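PDB 5ZHB: cellobiose 2-epimerase from Caldibacillus thermoamylovorans, which catalyses the reversible epimerization of cellobiose at C2 of its reducing-end sugar, giving glucosyl-mannose. Local coordinates for residues A[270-281]-A[318-328]. Sequence-based numbering, arbitrary orientation.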
loop_
_atom_site.group_PDB
_atom_site.type_symbol
_atom_site.label_atom_id
_atom_site.label_comp_id
_atom_site.label_asym_id
_atom_site.label_seq_id
_atom_site.Cartn_x
_atom_site.Cartn_y
_atom_site.Cartn_z
ATOM N N THR A 270 14.109 9.847 12.463
ATOM C CA THR A 270 13.723 11.120 11.858
ATOM C C THR A 270 14.664 11.495 10.713
ATOM O O THR A 270 14.226 11.832 9.607
ATOM C CB THR A 270 13.629 12.183 12.957
ATOM O OG1 THR A 270 12.409 11.900 13.634
ATOM C CG2 THR A 270 13.489 13.592 12.414
ATOM N N GLN A 271 15.980 11.410 10.941
ATOM C CA GLN A 271 16.929 11.757 9.898
ATOM C C GLN A 271 16.815 10.793 8.713
ATOM O O GLN A 271 16.995 11.185 7.568
ATOM C CB GLN A 271 18.380 11.755 10.387
ATOM C CG GLN A 271 19.308 12.501 9.434
ATOM C CD GLN A 271 18.882 13.946 9.309
ATOM O OE1 GLN A 271 18.698 14.630 10.322
ATOM N NE2 GLN A 271 18.666 14.404 8.086
ATOM N N MET A 272 16.544 9.507 8.982
ATOM C CA MET A 272 16.326 8.561 7.901
ATOM C C MET A 272 15.138 9.019 7.040
ATOM O O MET A 272 15.257 9.047 5.833
ATOM C CB MET A 272 16.123 7.123 8.410
ATOM C CG MET A 272 15.693 6.141 7.321
ATOM S SD MET A 272 15.487 4.476 7.993
ATOM C CE MET A 272 14.192 4.745 9.198
ATOM N N VAL A 273 14.014 9.365 7.653
ATOM C CA VAL A 273 12.834 9.798 6.921
ATOM C C VAL A 273 13.199 10.927 5.954
ATOM O O VAL A 273 12.819 10.915 4.780
ATOM C CB VAL A 273 11.754 10.176 7.950
ATOM C CG1 VAL A 273 10.609 11.002 7.346
ATOM C CG2 VAL A 273 11.198 8.919 8.620
ATOM N N ILE A 274 14.010 11.885 6.449
ATOM C CA ILE A 274 14.297 13.088 5.700
ATOM C C ILE A 274 15.267 12.754 4.580
ATOM O O ILE A 274 15.044 13.147 3.444
ATOM C CB ILE A 274 14.797 14.195 6.654
ATOM C CG1 ILE A 274 13.707 14.617 7.611
ATOM C CG2 ILE A 274 15.351 15.407 5.898
ATOM C CD1 ILE A 274 14.220 15.303 8.873
ATOM N N ASP A 275 16.306 11.956 4.892
ATOM C CA ASP A 275 17.357 11.643 3.933
ATOM C C ASP A 275 16.830 10.828 2.748
ATOM O O ASP A 275 17.260 11.013 1.602
ATOM C CB ASP A 275 18.527 10.974 4.646
ATOM C CG ASP A 275 19.313 11.887 5.594
ATOM O OD1 ASP A 275 19.076 13.115 5.569
ATOM O OD2 ASP A 275 20.110 11.358 6.378
ATOM N N ILE A 276 15.911 9.892 3.023
ATOM C CA ILE A 276 15.271 9.154 1.949
ATOM C C ILE A 276 14.569 10.144 1.009
ATOM O O ILE A 276 14.721 10.065 -0.205
ATOM C CB ILE A 276 14.308 8.081 2.503
ATOM C CG1 ILE A 276 15.049 6.933 3.244
ATOM C CG2 ILE A 276 13.404 7.518 1.405
ATOM C CD1 ILE A 276 14.136 6.159 4.179
ATOM N N ALA A 277 13.797 11.080 1.556
ATOM C CA ALA A 277 13.025 11.993 0.723
ATOM C C ALA A 277 13.930 12.854 -0.161
ATOM O O ALA A 277 13.714 12.979 -1.372
ATOM C CB ALA A 277 12.100 12.801 1.580
ATOM N N TYR A 278 15.041 13.350 0.415
ATOM C CA TYR A 278 16.027 14.070 -0.374
ATOM C C TYR A 278 16.599 13.169 -1.453
ATOM O O TYR A 278 16.824 13.597 -2.595
ATOM C CB TYR A 278 17.155 14.654 0.479
ATOM C CG TYR A 278 16.776 15.999 1.068
ATOM C CD1 TYR A 278 16.657 17.113 0.236
ATOM C CD2 TYR A 278 16.551 16.172 2.426
ATOM C CE1 TYR A 278 16.319 18.354 0.746
ATOM C CE2 TYR A 278 16.232 17.421 2.949
ATOM C CZ TYR A 278 16.114 18.509 2.100
ATOM O OH TYR A 278 15.771 19.760 2.522
ATOM N N ASN A 279 16.876 11.919 -1.084
ATOM C CA ASN A 279 17.521 11.005 -2.002
ATOM C C ASN A 279 16.634 10.788 -3.232
ATOM O O ASN A 279 17.109 10.731 -4.383
ATOM C CB ASN A 279 17.865 9.694 -1.283
ATOM C CG ASN A 279 18.769 8.820 -2.107
ATOM O OD1 ASN A 279 19.832 9.274 -2.552
ATOM N ND2 ASN A 279 18.330 7.613 -2.425
ATOM N N ILE A 280 15.326 10.596 -2.985
ATOM C CA ILE A 280 14.442 10.242 -4.085
ATOM C C ILE A 280 14.148 11.494 -4.918
ATOM O O ILE A 280 14.008 11.381 -6.129
ATOM C CB ILE A 280 13.174 9.513 -3.591
ATOM C CG1 ILE A 280 13.536 8.203 -2.845
ATOM C CG2 ILE A 280 12.231 9.274 -4.767
ATOM C CD1 ILE A 280 14.274 7.176 -3.683
ATOM N N GLU A 281 14.091 12.671 -4.284
ATOM C CA GLU A 281 13.929 13.928 -5.018
ATOM C C GLU A 281 15.077 14.063 -6.024
ATOM O O GLU A 281 14.865 14.461 -7.169
ATOM C CB GLU A 281 13.740 15.098 -4.051
ATOM C CG GLU A 281 13.397 16.455 -4.679
ATOM C CD GLU A 281 14.491 17.150 -5.506
ATOM O OE1 GLU A 281 14.208 18.038 -6.328
ATOM O OE2 GLU A 281 15.658 16.799 -5.340
ATOM N N ASN A 318 5.218 15.456 3.023
ATOM C CA ASN A 318 5.644 15.194 4.390
ATOM C C ASN A 318 7.025 15.806 4.636
ATOM O O ASN A 318 7.231 16.500 5.634
ATOM C CB ASN A 318 5.690 13.682 4.670
ATOM C CG ASN A 318 5.918 13.337 6.126
ATOM O OD1 ASN A 318 5.099 13.665 6.986
ATOM N ND2 ASN A 318 7.008 12.641 6.419
ATOM N N ALA A 319 7.959 15.533 3.730
ATOM C CA ALA A 319 9.299 16.072 3.800
ATOM C C ALA A 319 9.294 17.606 3.834
ATOM O O ALA A 319 10.131 18.201 4.523
ATOM C CB ALA A 319 10.099 15.569 2.646
ATOM N N TYR A 320 8.391 18.216 3.056
ATOM C CA TYR A 320 8.235 19.662 3.050
ATOM C C TYR A 320 7.826 20.139 4.429
ATOM O O TYR A 320 8.360 21.148 4.896
ATOM C CB TYR A 320 7.233 20.147 2.007
ATOM C CG TYR A 320 6.966 21.645 2.058
ATOM C CD1 TYR A 320 7.948 22.561 1.669
ATOM C CD2 TYR A 320 5.739 22.133 2.476
ATOM C CE1 TYR A 320 7.723 23.925 1.720
ATOM C CE2 TYR A 320 5.480 23.495 2.472
ATOM C CZ TYR A 320 6.478 24.390 2.110
ATOM O OH TYR A 320 6.216 25.731 2.118
ATOM N N GLU A 321 6.881 19.419 5.065
ATOM C CA GLU A 321 6.436 19.733 6.415
ATOM C C GLU A 321 7.618 19.709 7.398
ATOM O O GLU A 321 7.727 20.560 8.263
ATOM C CB GLU A 321 5.267 18.839 6.854
ATOM C CG GLU A 321 3.931 19.176 6.196
ATOM C CD GLU A 321 2.726 18.356 6.648
ATOM O OE1 GLU A 321 2.680 17.162 6.347
ATOM O OE2 GLU A 321 1.800 18.891 7.271
ATOM N N LYS A 322 8.547 18.767 7.256
ATOM C CA LYS A 322 9.646 18.659 8.204
ATOM C C LYS A 322 10.811 19.592 7.866
ATOM O O LYS A 322 11.624 19.898 8.741
ATOM C CB LYS A 322 10.221 17.242 8.257
ATOM C CG LYS A 322 9.236 16.158 8.603
ATOM C CD LYS A 322 9.919 14.793 8.659
ATOM C CE LYS A 322 10.113 14.190 10.015
ATOM N NZ LYS A 322 8.854 14.127 10.780
ATOM N N THR A 323 10.972 19.975 6.604
ATOM C CA THR A 323 12.161 20.716 6.212
ATOM C C THR A 323 11.848 22.152 5.792
ATOM O O THR A 323 12.787 22.943 5.702
ATOM C CB THR A 323 12.864 19.972 5.082
ATOM O OG1 THR A 323 11.990 20.059 3.958
ATOM C CG2 THR A 323 13.230 18.549 5.472
ATOM N N LYS A 324 10.578 22.462 5.466
ATOM C CA LYS A 324 10.179 23.728 4.854
ATOM C C LYS A 324 11.008 24.038 3.613
ATOM O O LYS A 324 11.188 25.197 3.228
ATOM C CB LYS A 324 10.335 24.885 5.841
ATOM C CG LYS A 324 9.426 24.815 7.054
ATOM C CD LYS A 324 7.949 24.652 6.729
ATOM C CE LYS A 324 7.115 24.434 7.942
ATOM N NZ LYS A 324 7.398 25.425 8.989
ATOM N N ASP A 325 11.490 22.987 2.963
ATOM C CA ASP A 325 12.302 23.134 1.777
ATOM C C ASP A 325 11.393 23.103 0.557
ATOM O O ASP A 325 10.849 22.052 0.218
ATOM C CB ASP A 325 13.420 22.116 1.779
ATOM C CG ASP A 325 14.433 22.209 0.655
ATOM O OD1 ASP A 325 14.163 22.919 -0.335
ATOM O OD2 ASP A 325 15.478 21.556 0.789
ATOM N N GLU A 326 11.268 24.279 -0.079
ATOM C CA GLU A 326 10.409 24.492 -1.233
ATOM C C GLU A 326 10.652 23.472 -2.355
ATOM O O GLU A 326 9.737 23.242 -3.120
ATOM C CB GLU A 326 10.639 25.905 -1.790
ATOM C CG GLU A 326 10.210 27.009 -0.834
ATOM C CD GLU A 326 8.715 27.239 -0.726
ATOM O OE1 GLU A 326 8.169 27.172 0.402
ATOM O OE2 GLU A 326 8.103 27.512 -1.783
ATOM N N LYS A 327 11.883 22.946 -2.502
ATOM C CA LYS A 327 12.235 21.875 -3.428
ATOM C C LYS A 327 11.170 20.760 -3.438
ATOM O O LYS A 327 10.804 20.221 -4.489
ATOM C CB LYS A 327 13.564 21.292 -2.956
ATOM C CG LYS A 327 14.346 20.493 -3.977
ATOM C CD LYS A 327 15.536 19.728 -3.398
ATOM C CE LYS A 327 16.686 20.569 -2.940
ATOM N NZ LYS A 327 17.483 20.982 -4.097
ATOM N N PHE A 328 10.642 20.441 -2.252
ATOM C CA PHE A 328 9.687 19.348 -2.107
ATOM C C PHE A 328 8.315 19.778 -2.625
ATOM O O PHE A 328 7.613 18.970 -3.224
ATOM C CB PHE A 328 9.633 18.919 -0.640
ATOM C CG PHE A 328 10.851 18.142 -0.170
ATOM C CD1 PHE A 328 11.295 17.008 -0.848
ATOM C CD2 PHE A 328 11.597 18.581 0.921
ATOM C CE1 PHE A 328 12.411 16.310 -0.426
ATOM C CE2 PHE A 328 12.739 17.899 1.325
ATOM C CZ PHE A 328 13.146 16.752 0.644
#
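Phe328 sets its edge on one face of the Tyr278 ring, Phe328 CZ lying 3.4 Å above the plane of the Tyr278 ring, over its centre, in an edge-to-face pair with planes 55° apart. Ala319 CB sits over a face of the Phe328 ring, and Ala277 O and Tyr278 CD2 lie at its edge, in plane. The contact joins helix 267-283 to the end of helix 306-323, the turn after it and the start of helix 326-343, within the (α/α)6-barrel expected of the N-acylglucosamine 2-epimerase family. At the edge of the tyrosine ring, Tyr278 OH donates to the anti lone pair of Asp325 OD2 over 2.5 Å. Asp325 is also the N-cap of the helix that carries Phe328: with CG anti to the backbone N (chi1 -175°), OD1 accepts from Lys327 N. A phenylalanine in place of Tyr278 would probably keep the stack but leave Asp325 OD2 without this donor. Beside the rings, Ala277 CB meets Ala319 CB at 3.6 Å; toward the N-terminal end of helix 267-283, Ile274 CG2 touches Thr323 CG2. The Lys322 chain passes Ile274 CG1 and Val273 CG1 to bring NZ to a salt bridge with Asp256 of helix 245-262. Thr323 OG1 donates to Ala319 O and, closing an ST turn, accepts from Asp325 N at 3.1 Å.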